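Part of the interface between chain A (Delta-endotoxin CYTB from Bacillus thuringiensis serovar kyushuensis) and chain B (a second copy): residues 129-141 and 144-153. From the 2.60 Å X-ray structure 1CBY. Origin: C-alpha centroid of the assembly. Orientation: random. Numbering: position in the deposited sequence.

Chain A, residues 129-141: TSFWNSVEATIKG
Chain B (144-153) TNLDTQIDEA

An ammonium group at the end of a lysine side chain extended beyond CB (chi2 to chi4 all t) can serve several acceptors at once, and this contact between two copies of a Bacillus thuringiensis Cyt toxin illustrates the principle. Chain A contributes a regular α-helix (phi/psi near -60/-45, i to i+4 N-H...O bonds). Chain B contributes Asn B145 at 59/33, a 3-10 segment from Leu B146 to Thr B148, and a type II turn from Gln B149 to Glu B152. Asn A133 CA lies 5.4 Å from Thr B148 CA, and Ser A130 CA 7.5 Å from Glu B152 CA, so the sequences run opposite ways. The two stretches bury 414 Å², both sides summed, Thr B148 being covered most, then Lys A140 and Asn A133.

The CA-to-CB bond of Lys A140 (m, t, t, t) points toward chain B. Its NZ donates to Thr B148 OG1 at 2.8 Å, forms a salt bridge with Asp B147 OD2 at 3.0 Å, and bonds weakly to Asn B145 OD1 at 3.5 Å. Asp B147 adopts the p rotamer, which brings its carboxylate nearer; a water donates weakly to its OD2 and to Glu A136 OE2, both at 3.5 Å.

Thr B148 (chi1 -40°) is amphipathic in use: its CG2 packs 3.1 Å from Asn A133 O, already the acceptor for Ala A137 N at 2.8 Å, and 3.9 Å from Ala A137 CB, a small side chain.

At the far end, Ser A130 OG (m) donates weakly to Glu B152 OE1 (m, m, chi3 -1°) at 3.4 Å. Asn A133 OD1 (m, chi2 171°) sits 3.2 Å from Thr B148 O, an unbonded pair of acceptors.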

# COMPACT_ATOMS: atom_id res chain seq x y z
N THR A 129 11.85 9.10 -6.55
CA THR A 129 10.53 9.46 -7.03
C THR A 129 9.50 8.58 -6.33
O THR A 129 8.52 9.07 -5.77
CB THR A 129 10.42 9.27 -8.56
OG1 THR A 129 11.48 10.00 -9.20
CG2 THR A 129 9.08 9.77 -9.08
N SER A 130 9.77 7.27 -6.33
CA SER A 130 8.89 6.31 -5.69
C SER A 130 8.64 6.66 -4.23
O SER A 130 7.49 6.64 -3.78
CB SER A 130 9.47 4.90 -5.78
OG SER A 130 9.51 4.45 -7.13
N PHE A 131 9.69 7.00 -3.49
CA PHE A 131 9.53 7.35 -2.09
C PHE A 131 8.60 8.53 -1.91
O PHE A 131 7.62 8.44 -1.17
CB PHE A 131 10.87 7.65 -1.42
CG PHE A 131 10.73 8.15 -0.00
CD1 PHE A 131 10.35 7.30 1.02
CD2 PHE A 131 10.96 9.49 0.29
CE1 PHE A 131 10.18 7.77 2.33
CE2 PHE A 131 10.80 9.98 1.60
CZ PHE A 131 10.41 9.11 2.61
N TRP A 132 8.89 9.63 -2.59
CA TRP A 132 8.05 10.82 -2.47
C TRP A 132 6.63 10.61 -2.99
O TRP A 132 5.70 11.32 -2.59
CB TRP A 132 8.74 12.02 -3.11
CG TRP A 132 9.95 12.40 -2.34
CD1 TRP A 132 11.24 12.27 -2.73
CD2 TRP A 132 9.98 12.91 -1.00
NE1 TRP A 132 12.08 12.66 -1.71
CE2 TRP A 132 11.34 13.05 -0.64
CE3 TRP A 132 8.99 13.25 -0.06
CZ2 TRP A 132 11.73 13.52 0.61
CZ3 TRP A 132 9.38 13.72 1.18
CH2 TRP A 132 10.75 13.85 1.51
N ASN A 133 6.46 9.62 -3.86
CA ASN A 133 5.13 9.29 -4.37
C ASN A 133 4.40 8.55 -3.26
O ASN A 133 3.21 8.76 -3.04
CB ASN A 133 5.22 8.42 -5.62
CG ASN A 133 5.41 9.23 -6.90
OD1 ASN A 133 5.67 8.66 -7.96
ND2 ASN A 133 5.28 10.55 -6.80
N SER A 134 5.13 7.69 -2.55
CA SER A 134 4.57 6.93 -1.44
C SER A 134 4.13 7.92 -0.37
O SER A 134 3.02 7.83 0.16
CB SER A 134 5.60 5.97 -0.85
OG SER A 134 5.99 5.01 -1.81
N VAL A 135 4.99 8.90 -0.10
CA VAL A 135 4.68 9.92 0.89
C VAL A 135 3.43 10.70 0.51
O VAL A 135 2.54 10.89 1.34
CB VAL A 135 5.85 10.91 1.05
CG1 VAL A 135 5.42 12.09 1.89
CG2 VAL A 135 7.02 10.21 1.71
N GLU A 136 3.34 11.13 -0.75
CA GLU A 136 2.18 11.89 -1.20
C GLU A 136 0.91 11.05 -1.19
O GLU A 136 -0.14 11.50 -0.73
CB GLU A 136 2.43 12.47 -2.59
CG GLU A 136 1.48 13.60 -2.95
CD GLU A 136 1.70 14.12 -4.35
OE1 GLU A 136 1.91 13.30 -5.26
OE2 GLU A 136 1.67 15.36 -4.54
N ALA A 137 1.02 9.82 -1.70
CA ALA A 137 -0.12 8.91 -1.74
C ALA A 137 -0.66 8.69 -0.32
O ALA A 137 -1.86 8.79 -0.08
CB ALA A 137 0.29 7.60 -2.35
N THR A 138 0.25 8.44 0.63
CA THR A 138 -0.11 8.23 2.02
C THR A 138 -0.81 9.47 2.60
O THR A 138 -1.84 9.35 3.28
CB THR A 138 1.14 7.90 2.86
OG1 THR A 138 1.65 6.61 2.48
CG2 THR A 138 0.82 7.87 4.33
N ILE A 139 -0.29 10.66 2.30
CA ILE A 139 -0.88 11.89 2.80
C ILE A 139 -2.29 12.05 2.25
O ILE A 139 -3.22 12.35 3.00
CB ILE A 139 -0.02 13.14 2.47
CG1 ILE A 139 1.37 12.98 3.08
CG2 ILE A 139 -0.66 14.40 3.05
CD1 ILE A 139 1.35 12.67 4.55
N LYS A 140 -2.46 11.80 0.96
CA LYS A 140 -3.77 11.89 0.33
C LYS A 140 -4.74 10.94 1.02
O LYS A 140 -5.90 11.28 1.25
CB LYS A 140 -3.68 11.53 -1.16
CG LYS A 140 -2.97 12.54 -2.03
CD LYS A 140 -3.02 12.08 -3.48
CE LYS A 140 -2.39 13.08 -4.43
NZ LYS A 140 -2.42 12.56 -5.83
N GLY A 141 -4.25 9.75 1.35
CA GLY A 141 -5.07 8.74 2.00
C GLY A 141 -5.51 9.12 3.40
O GLY A 141 -6.41 8.49 3.97
N THR B 144 -7.70 6.19 -10.52
CA THR B 144 -7.50 7.49 -9.86
C THR B 144 -6.12 7.60 -9.24
O THR B 144 -5.44 6.60 -8.99
CB THR B 144 -8.59 7.77 -8.76
OG1 THR B 144 -8.64 6.68 -7.82
CG2 THR B 144 -9.97 7.95 -9.38
N ASN B 145 -5.70 8.84 -8.98
CA ASN B 145 -4.41 9.12 -8.39
C ASN B 145 -3.26 8.59 -9.22
O ASN B 145 -2.21 8.23 -8.69
CB ASN B 145 -4.33 8.59 -6.96
CG ASN B 145 -5.16 9.40 -5.99
OD1 ASN B 145 -5.31 10.61 -6.15
ND2 ASN B 145 -5.71 8.74 -4.98
N LEU B 146 -3.45 8.58 -10.54
CA LEU B 146 -2.43 8.10 -11.47
C LEU B 146 -1.25 9.05 -11.47
O LEU B 146 -0.12 8.66 -11.77
CB LEU B 146 -3.01 7.95 -12.87
CG LEU B 146 -4.01 6.80 -13.05
CD1 LEU B 146 -4.46 6.75 -14.50
CD2 LEU B 146 -3.36 5.49 -12.64
N ASP B 147 -1.49 10.30 -11.08
CA ASP B 147 -0.45 11.31 -11.02
C ASP B 147 0.65 10.92 -10.02
O ASP B 147 1.81 11.28 -10.18
CB ASP B 147 -1.05 12.66 -10.61
CG ASP B 147 -1.68 12.64 -9.24
OD1 ASP B 147 -2.42 11.68 -8.95
OD2 ASP B 147 -1.44 13.57 -8.45
N THR B 148 0.26 10.15 -9.01
CA THR B 148 1.18 9.70 -7.97
C THR B 148 1.79 8.35 -8.36
O THR B 148 2.58 7.78 -7.62
CB THR B 148 0.46 9.55 -6.62
OG1 THR B 148 -0.47 10.63 -6.44
CG2 THR B 148 1.45 9.59 -5.47
N GLN B 149 1.39 7.84 -9.52
CA GLN B 149 1.89 6.55 -9.98
C GLN B 149 2.65 6.65 -11.30
O GLN B 149 2.88 5.65 -11.98
CB GLN B 149 0.74 5.57 -10.16
CG GLN B 149 -0.07 5.34 -8.92
CD GLN B 149 -1.20 4.38 -9.19
OE1 GLN B 149 -0.98 3.27 -9.66
NE2 GLN B 149 -2.42 4.83 -8.95
N ILE B 150 3.01 7.87 -11.68
CA ILE B 150 3.72 8.07 -12.93
C ILE B 150 5.17 7.61 -12.77
O ILE B 150 5.83 7.91 -11.77
CB ILE B 150 3.61 9.54 -13.43
CG1 ILE B 150 4.03 9.62 -14.89
CG2 ILE B 150 4.43 10.47 -12.55
CD1 ILE B 150 3.65 10.92 -15.57
N ASP B 151 5.61 6.81 -13.73
CA ASP B 151 6.96 6.24 -13.80
C ASP B 151 7.15 4.97 -12.99
O ASP B 151 8.28 4.53 -12.77
CB ASP B 151 8.02 7.29 -13.45
CG ASP B 151 8.05 8.44 -14.46
OD1 ASP B 151 7.55 8.27 -15.59
OD2 ASP B 151 8.59 9.51 -14.11
N GLU B 152 6.04 4.36 -12.58
CA GLU B 152 6.07 3.11 -11.82
C GLU B 152 5.98 1.98 -12.83
O GLU B 152 5.29 2.10 -13.84
CB GLU B 152 4.90 3.04 -10.84
CG GLU B 152 4.87 4.18 -9.81
CD GLU B 152 5.97 4.10 -8.76
OE1 GLU B 152 6.79 3.16 -8.79
OE2 GLU B 152 6.01 4.99 -7.89
N ALA B 153 6.62 0.85 -12.54
CA ALA B 153 6.64 -0.29 -13.46
C ALA B 153 5.32 -0.97 -13.79
O ALA B 153 5.19 -1.58 -14.86
CB ALA B 153 7.64 -1.32 -12.98
O HOH W 1 1.22 15.78 -7.94